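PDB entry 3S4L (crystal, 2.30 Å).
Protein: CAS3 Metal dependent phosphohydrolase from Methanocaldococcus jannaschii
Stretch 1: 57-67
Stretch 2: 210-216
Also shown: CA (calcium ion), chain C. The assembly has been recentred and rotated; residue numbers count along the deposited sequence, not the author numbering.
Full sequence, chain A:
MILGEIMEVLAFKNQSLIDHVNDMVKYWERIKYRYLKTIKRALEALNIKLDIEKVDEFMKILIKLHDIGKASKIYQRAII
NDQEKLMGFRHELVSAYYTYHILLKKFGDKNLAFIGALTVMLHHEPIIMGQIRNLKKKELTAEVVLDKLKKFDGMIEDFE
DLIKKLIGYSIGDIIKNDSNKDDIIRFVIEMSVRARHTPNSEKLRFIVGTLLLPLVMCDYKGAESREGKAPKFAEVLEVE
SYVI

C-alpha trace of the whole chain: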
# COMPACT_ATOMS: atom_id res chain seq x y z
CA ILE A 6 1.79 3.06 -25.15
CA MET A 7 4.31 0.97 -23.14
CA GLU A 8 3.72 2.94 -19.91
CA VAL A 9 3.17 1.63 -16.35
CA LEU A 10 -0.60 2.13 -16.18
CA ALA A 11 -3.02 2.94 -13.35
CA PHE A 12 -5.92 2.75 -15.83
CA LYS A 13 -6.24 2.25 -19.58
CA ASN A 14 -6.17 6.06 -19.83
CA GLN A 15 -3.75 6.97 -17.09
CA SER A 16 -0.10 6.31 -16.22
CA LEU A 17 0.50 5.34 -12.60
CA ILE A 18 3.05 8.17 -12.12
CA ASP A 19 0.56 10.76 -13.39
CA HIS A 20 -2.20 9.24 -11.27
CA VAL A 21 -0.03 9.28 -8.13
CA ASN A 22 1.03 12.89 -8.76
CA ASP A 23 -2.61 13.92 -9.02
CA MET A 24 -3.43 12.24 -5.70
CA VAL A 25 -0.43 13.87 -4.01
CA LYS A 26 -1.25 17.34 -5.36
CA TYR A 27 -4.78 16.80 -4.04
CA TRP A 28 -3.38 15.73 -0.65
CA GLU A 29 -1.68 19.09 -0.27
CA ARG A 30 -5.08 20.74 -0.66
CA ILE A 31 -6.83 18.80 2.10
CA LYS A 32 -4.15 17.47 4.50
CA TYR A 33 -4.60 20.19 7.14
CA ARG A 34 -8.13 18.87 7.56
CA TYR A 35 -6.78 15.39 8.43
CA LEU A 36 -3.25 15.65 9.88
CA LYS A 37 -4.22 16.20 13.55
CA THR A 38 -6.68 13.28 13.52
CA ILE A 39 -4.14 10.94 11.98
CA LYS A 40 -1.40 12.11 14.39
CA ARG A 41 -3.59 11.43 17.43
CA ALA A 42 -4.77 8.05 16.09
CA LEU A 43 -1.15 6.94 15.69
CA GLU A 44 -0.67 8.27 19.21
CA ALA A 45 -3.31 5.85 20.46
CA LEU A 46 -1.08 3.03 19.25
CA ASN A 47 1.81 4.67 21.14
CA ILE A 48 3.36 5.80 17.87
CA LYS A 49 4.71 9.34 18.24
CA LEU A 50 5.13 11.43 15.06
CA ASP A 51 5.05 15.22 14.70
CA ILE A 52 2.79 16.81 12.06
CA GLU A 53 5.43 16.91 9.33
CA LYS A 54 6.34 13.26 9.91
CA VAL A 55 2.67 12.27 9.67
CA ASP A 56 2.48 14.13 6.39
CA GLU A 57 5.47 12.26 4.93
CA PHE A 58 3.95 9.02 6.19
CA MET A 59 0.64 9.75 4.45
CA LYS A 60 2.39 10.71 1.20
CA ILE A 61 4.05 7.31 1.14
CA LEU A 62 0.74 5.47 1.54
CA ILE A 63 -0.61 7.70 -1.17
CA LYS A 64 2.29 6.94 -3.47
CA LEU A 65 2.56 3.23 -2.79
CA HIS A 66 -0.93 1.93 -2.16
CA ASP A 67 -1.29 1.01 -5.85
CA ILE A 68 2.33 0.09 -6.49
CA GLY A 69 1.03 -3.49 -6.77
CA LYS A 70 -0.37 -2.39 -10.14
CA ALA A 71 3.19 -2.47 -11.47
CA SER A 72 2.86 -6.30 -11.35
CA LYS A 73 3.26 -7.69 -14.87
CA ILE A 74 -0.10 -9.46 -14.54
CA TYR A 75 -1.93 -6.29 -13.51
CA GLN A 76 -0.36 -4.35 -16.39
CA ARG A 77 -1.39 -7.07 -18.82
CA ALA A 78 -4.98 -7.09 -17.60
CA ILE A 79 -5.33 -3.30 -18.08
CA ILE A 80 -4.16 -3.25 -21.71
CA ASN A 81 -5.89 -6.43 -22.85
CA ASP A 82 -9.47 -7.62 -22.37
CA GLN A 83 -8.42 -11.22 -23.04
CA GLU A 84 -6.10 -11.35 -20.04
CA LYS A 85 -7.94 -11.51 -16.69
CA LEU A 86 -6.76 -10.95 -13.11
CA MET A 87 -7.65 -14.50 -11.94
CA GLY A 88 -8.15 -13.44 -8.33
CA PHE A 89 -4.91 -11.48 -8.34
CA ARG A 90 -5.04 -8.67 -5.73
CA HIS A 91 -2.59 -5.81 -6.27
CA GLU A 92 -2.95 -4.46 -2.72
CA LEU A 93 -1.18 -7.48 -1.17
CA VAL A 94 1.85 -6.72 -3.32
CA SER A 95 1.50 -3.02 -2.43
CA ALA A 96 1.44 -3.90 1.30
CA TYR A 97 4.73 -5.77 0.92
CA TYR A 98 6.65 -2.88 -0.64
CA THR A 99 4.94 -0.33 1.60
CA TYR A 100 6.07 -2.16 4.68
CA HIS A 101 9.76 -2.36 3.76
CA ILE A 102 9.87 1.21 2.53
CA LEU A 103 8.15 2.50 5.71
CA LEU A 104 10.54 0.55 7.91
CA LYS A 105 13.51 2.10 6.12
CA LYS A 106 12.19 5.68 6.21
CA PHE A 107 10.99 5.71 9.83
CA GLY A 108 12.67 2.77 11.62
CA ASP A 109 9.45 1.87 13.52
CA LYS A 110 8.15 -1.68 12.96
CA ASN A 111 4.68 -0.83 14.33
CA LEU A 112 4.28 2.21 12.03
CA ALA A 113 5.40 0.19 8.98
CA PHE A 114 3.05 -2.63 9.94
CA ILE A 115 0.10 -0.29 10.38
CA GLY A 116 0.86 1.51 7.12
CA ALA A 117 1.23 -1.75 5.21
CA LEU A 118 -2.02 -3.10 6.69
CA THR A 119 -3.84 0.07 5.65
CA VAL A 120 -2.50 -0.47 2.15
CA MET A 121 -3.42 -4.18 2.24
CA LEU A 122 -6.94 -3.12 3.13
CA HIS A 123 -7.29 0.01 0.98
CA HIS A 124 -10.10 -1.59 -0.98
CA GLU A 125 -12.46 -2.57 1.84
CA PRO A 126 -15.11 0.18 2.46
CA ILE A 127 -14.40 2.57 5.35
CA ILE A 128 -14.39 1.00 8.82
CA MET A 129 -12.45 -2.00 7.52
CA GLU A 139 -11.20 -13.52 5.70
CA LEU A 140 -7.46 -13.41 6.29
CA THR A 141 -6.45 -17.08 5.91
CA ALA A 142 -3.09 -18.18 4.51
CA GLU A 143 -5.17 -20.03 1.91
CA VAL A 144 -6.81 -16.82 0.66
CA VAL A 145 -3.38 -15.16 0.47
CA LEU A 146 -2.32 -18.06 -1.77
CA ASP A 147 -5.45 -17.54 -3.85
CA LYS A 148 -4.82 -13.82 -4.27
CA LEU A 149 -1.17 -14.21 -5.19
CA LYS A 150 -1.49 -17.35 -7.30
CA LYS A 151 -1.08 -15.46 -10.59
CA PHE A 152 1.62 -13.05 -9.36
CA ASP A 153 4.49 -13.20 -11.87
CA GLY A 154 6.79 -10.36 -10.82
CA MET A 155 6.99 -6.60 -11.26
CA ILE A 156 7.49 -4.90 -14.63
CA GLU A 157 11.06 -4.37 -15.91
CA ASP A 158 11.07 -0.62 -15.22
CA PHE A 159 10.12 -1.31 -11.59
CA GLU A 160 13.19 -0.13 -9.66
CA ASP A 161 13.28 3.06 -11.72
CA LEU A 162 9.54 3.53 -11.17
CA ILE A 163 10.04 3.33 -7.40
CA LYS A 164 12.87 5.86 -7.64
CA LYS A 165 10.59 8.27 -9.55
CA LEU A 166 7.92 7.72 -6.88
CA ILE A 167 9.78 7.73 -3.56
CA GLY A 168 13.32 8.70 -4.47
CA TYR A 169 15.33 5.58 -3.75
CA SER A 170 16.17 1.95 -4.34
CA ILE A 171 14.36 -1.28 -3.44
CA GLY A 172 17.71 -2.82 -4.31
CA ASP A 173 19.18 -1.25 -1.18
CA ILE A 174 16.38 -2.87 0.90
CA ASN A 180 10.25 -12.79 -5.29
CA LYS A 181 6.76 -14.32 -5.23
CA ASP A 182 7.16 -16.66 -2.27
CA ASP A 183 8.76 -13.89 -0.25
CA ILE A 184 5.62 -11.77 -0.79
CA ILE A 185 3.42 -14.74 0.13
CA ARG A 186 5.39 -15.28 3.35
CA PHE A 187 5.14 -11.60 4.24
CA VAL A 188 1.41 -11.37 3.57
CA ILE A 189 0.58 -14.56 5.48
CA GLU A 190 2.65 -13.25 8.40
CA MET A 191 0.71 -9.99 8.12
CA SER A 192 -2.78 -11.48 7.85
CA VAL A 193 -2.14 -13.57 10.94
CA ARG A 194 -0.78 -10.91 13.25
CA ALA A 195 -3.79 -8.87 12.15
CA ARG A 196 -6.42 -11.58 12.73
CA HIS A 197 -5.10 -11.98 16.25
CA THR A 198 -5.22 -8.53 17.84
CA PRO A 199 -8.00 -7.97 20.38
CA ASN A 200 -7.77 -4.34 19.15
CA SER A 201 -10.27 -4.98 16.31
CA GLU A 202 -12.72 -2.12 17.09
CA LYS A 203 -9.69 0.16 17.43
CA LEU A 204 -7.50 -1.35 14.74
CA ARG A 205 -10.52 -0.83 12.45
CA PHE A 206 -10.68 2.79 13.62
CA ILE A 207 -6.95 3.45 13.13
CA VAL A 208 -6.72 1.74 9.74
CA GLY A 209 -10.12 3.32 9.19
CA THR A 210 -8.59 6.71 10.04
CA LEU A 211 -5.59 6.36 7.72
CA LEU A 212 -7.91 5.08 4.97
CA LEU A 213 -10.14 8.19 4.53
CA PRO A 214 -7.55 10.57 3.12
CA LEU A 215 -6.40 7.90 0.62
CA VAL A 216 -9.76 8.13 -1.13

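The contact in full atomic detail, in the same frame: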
# COMPACT_ATOMS: atom_id res chain seq x y z
N GLU A 57 4.59 13.14 5.71
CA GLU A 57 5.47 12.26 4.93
C GLU A 57 4.92 10.85 4.90
O GLU A 57 4.92 10.20 3.86
CB GLU A 57 6.87 12.24 5.52
CG GLU A 57 7.55 13.58 5.56
CD GLU A 57 8.77 13.58 6.47
OE1 GLU A 57 9.43 12.53 6.56
OE2 GLU A 57 9.05 14.63 7.09
N PHE A 58 4.49 10.37 6.06
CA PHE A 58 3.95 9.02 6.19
C PHE A 58 2.75 8.85 5.27
O PHE A 58 2.68 7.88 4.51
CB PHE A 58 3.62 8.72 7.67
CG PHE A 58 2.78 7.48 7.89
CD1 PHE A 58 3.36 6.22 7.86
CD2 PHE A 58 1.42 7.59 8.15
CE1 PHE A 58 2.59 5.07 8.08
CE2 PHE A 58 0.63 6.44 8.37
CZ PHE A 58 1.23 5.18 8.34
N MET A 59 1.83 9.81 5.30
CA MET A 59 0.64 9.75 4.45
C MET A 59 0.98 9.79 2.96
O MET A 59 0.38 9.06 2.17
CB MET A 59 -0.34 10.87 4.79
CG MET A 59 -1.04 10.66 6.13
SD MET A 59 -1.89 9.05 6.19
CE MET A 59 -2.99 9.26 4.80
N LYS A 60 1.95 10.63 2.58
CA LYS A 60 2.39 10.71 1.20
C LYS A 60 2.92 9.37 0.69
O LYS A 60 2.83 9.06 -0.50
CB LYS A 60 3.50 11.75 1.04
CG LYS A 60 3.07 13.21 1.10
CD LYS A 60 4.29 14.10 0.86
CE LYS A 60 4.19 15.43 1.56
NZ LYS A 60 5.50 16.14 1.53
N ILE A 61 3.51 8.59 1.57
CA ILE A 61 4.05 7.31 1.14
C ILE A 61 2.92 6.32 0.87
O ILE A 61 2.94 5.61 -0.13
CB ILE A 61 5.08 6.75 2.12
CG1 ILE A 61 6.31 7.64 2.10
CG2 ILE A 61 5.47 5.34 1.72
CD1 ILE A 61 7.29 7.35 3.20
N LEU A 62 1.92 6.29 1.75
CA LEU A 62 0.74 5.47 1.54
C LEU A 62 0.06 5.87 0.24
O LEU A 62 -0.40 5.03 -0.53
CB LEU A 62 -0.26 5.66 2.68
CG LEU A 62 0.30 5.30 4.05
CD1 LEU A 62 -0.87 5.19 5.03
CD2 LEU A 62 1.08 4.00 3.96
N ILE A 63 0.01 7.17 0.02
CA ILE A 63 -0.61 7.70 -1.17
C ILE A 63 0.18 7.19 -2.37
O ILE A 63 -0.39 6.67 -3.33
CB ILE A 63 -0.66 9.24 -1.13
CG1 ILE A 63 -1.71 9.70 -0.11
CG2 ILE A 63 -0.98 9.82 -2.51
CD1 ILE A 63 -1.56 11.13 0.34
N LYS A 64 1.50 7.29 -2.31
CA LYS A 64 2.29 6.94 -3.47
C LYS A 64 2.36 5.43 -3.71
O LYS A 64 2.50 4.97 -4.84
CB LYS A 64 3.69 7.53 -3.35
CG LYS A 64 3.73 9.06 -3.45
CD LYS A 64 5.11 9.59 -3.11
CE LYS A 64 5.24 11.07 -3.45
NZ LYS A 64 6.55 11.61 -2.96
N LEU A 65 2.26 4.64 -2.65
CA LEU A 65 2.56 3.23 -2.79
C LEU A 65 1.34 2.32 -2.73
O LEU A 65 1.46 1.12 -3.00
CB LEU A 65 3.58 2.82 -1.72
CG LEU A 65 4.97 3.44 -1.82
CD1 LEU A 65 5.85 2.89 -0.69
CD2 LEU A 65 5.61 3.14 -3.19
N HIS A 66 0.17 2.85 -2.39
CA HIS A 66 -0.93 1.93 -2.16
C HIS A 66 -1.33 1.15 -3.43
O HIS A 66 -1.87 0.05 -3.34
CB HIS A 66 -2.12 2.60 -1.47
CG HIS A 66 -2.88 3.54 -2.35
ND1 HIS A 66 -2.44 4.81 -2.64
CD2 HIS A 66 -4.06 3.39 -3.00
CE1 HIS A 66 -3.31 5.40 -3.43
NE2 HIS A 66 -4.31 4.57 -3.66
N ASP A 67 -1.05 1.71 -4.60
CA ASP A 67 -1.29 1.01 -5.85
C ASP A 67 -0.04 0.56 -6.58
O ASP A 67 -0.09 0.26 -7.78
CB ASP A 67 -2.14 1.86 -6.80
CG ASP A 67 -3.61 1.81 -6.46
OD1 ASP A 67 -4.35 2.74 -6.86
OD2 ASP A 67 -4.01 0.84 -5.77
N THR A 210 -9.03 5.30 10.04
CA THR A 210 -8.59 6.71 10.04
C THR A 210 -7.58 7.00 8.93
O THR A 210 -7.67 8.03 8.25
CB THR A 210 -7.94 7.08 11.40
OG1 THR A 210 -8.82 6.71 12.48
CG2 THR A 210 -7.65 8.58 11.49
N LEU A 211 -6.60 6.13 8.75
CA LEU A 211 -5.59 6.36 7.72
C LEU A 211 -6.22 6.22 6.33
O LEU A 211 -5.82 6.89 5.38
CB LEU A 211 -4.39 5.42 7.88
CG LEU A 211 -3.68 5.42 9.24
CD1 LEU A 211 -2.45 4.52 9.23
CD2 LEU A 211 -3.30 6.81 9.64
N LEU A 212 -7.21 5.34 6.23
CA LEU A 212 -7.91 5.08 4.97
C LEU A 212 -8.59 6.31 4.32
O LEU A 212 -8.42 6.55 3.11
CB LEU A 212 -8.93 3.96 5.18
CG LEU A 212 -8.80 2.67 4.36
CD1 LEU A 212 -7.49 2.68 3.58
CD2 LEU A 212 -8.92 1.42 5.26
N LEU A 213 -9.34 7.09 5.10
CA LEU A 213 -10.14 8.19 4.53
C LEU A 213 -9.39 9.09 3.56
O LEU A 213 -9.84 9.31 2.43
CB LEU A 213 -10.75 9.07 5.62
CG LEU A 213 -12.14 8.76 6.17
CD1 LEU A 213 -12.05 8.15 7.57
CD2 LEU A 213 -12.96 10.04 6.20
N PRO A 214 -8.24 9.62 3.99
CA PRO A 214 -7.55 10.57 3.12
C PRO A 214 -7.13 9.93 1.79
O PRO A 214 -7.13 10.62 0.76
CB PRO A 214 -6.33 10.99 3.95
CG PRO A 214 -6.67 10.60 5.39
CD PRO A 214 -7.52 9.38 5.25
N LEU A 215 -6.78 8.64 1.83
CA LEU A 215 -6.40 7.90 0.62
C LEU A 215 -7.41 8.09 -0.50
O LEU A 215 -7.05 8.50 -1.60
CB LEU A 215 -6.21 6.40 0.92
CG LEU A 215 -4.91 6.02 1.63
CD1 LEU A 215 -4.77 4.52 1.77
CD2 LEU A 215 -3.73 6.59 0.86
N VAL A 216 -8.67 7.80 -0.22
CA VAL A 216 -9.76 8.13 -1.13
C VAL A 216 -10.16 9.60 -1.00
O VAL A 216 -9.70 10.46 -1.75
CB VAL A 216 -10.98 7.20 -0.91
CG1 VAL A 216 -10.72 6.27 0.27
CG2 VAL A 216 -12.24 8.00 -0.70
CA CA C . -6.04 -0.06 -5.39
O HOH W 1 -6.42 2.22 -5.39
O HOH W 2 -7.07 0.75 -7.89

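Two helical segments, nearly 150 residues apart in sequence, cross at 62° with their axes 10.2 Å apart at closest approach. No hydrogen bond joins them; the contact rests largely on the fit of apolar side chains, and 349 Å² is buried between the two stretches, both sides summed.

The principal bump is Leu215. Its CA-to-CB bond points sideways, but the chain, with chi1 m and chi2 t, carries CD2 into a hollow formed by Leu62, Ile63 and His66. Leu215 CD2 lies 3.8 Å from Ile63 CG1, 4.0 Å from Leu62 CB and 3.9 Å from the backbone C of Leu62, so the methyl group settles against the helix backbone as well as its side chains. His66 supplies a flat wall: Leu215 CD2 lies over one face of its ring, 4.1 Å from His66 ND1. The ring is steadied by a hydrogen bond from His66 ND1 to Leu62 O (2.9 Å) and a weak one from His66 ND1 to Ile63 O (2.9 Å). ND1 is satisfied within its own stretch, and the face of the ring lies against the methyl group. Leucine suits the place because it carries a methyl group far enough from the backbone to fill the hollow.

One turn earlier, Leu211 points toward the other helix. Leu211 CD1 meets the edge of the Phe58 ring, 3.7 Å from Phe58 CE2, while Leu211 CD2 lies 4.3 Å from Met59 SD. Met59 starts out sideways, and its three m torsions fold the flexible chain so that Met59 CE reaches across, 3.7 Å from Leu211 O and 3.9 Å from Pro214 CB. An unbranched thioether can follow this uneven surface. The N of Pro214, which carries no hydrogen, makes no bond to the turn before, and the helix is kinked there; the compact ring presents CB to Met59.

Lys60 and Lys64 point away and make no contact with the other stretch. Beyond the interface, Asp67 OD2 binds the calcium ion CA at 2.3 Å.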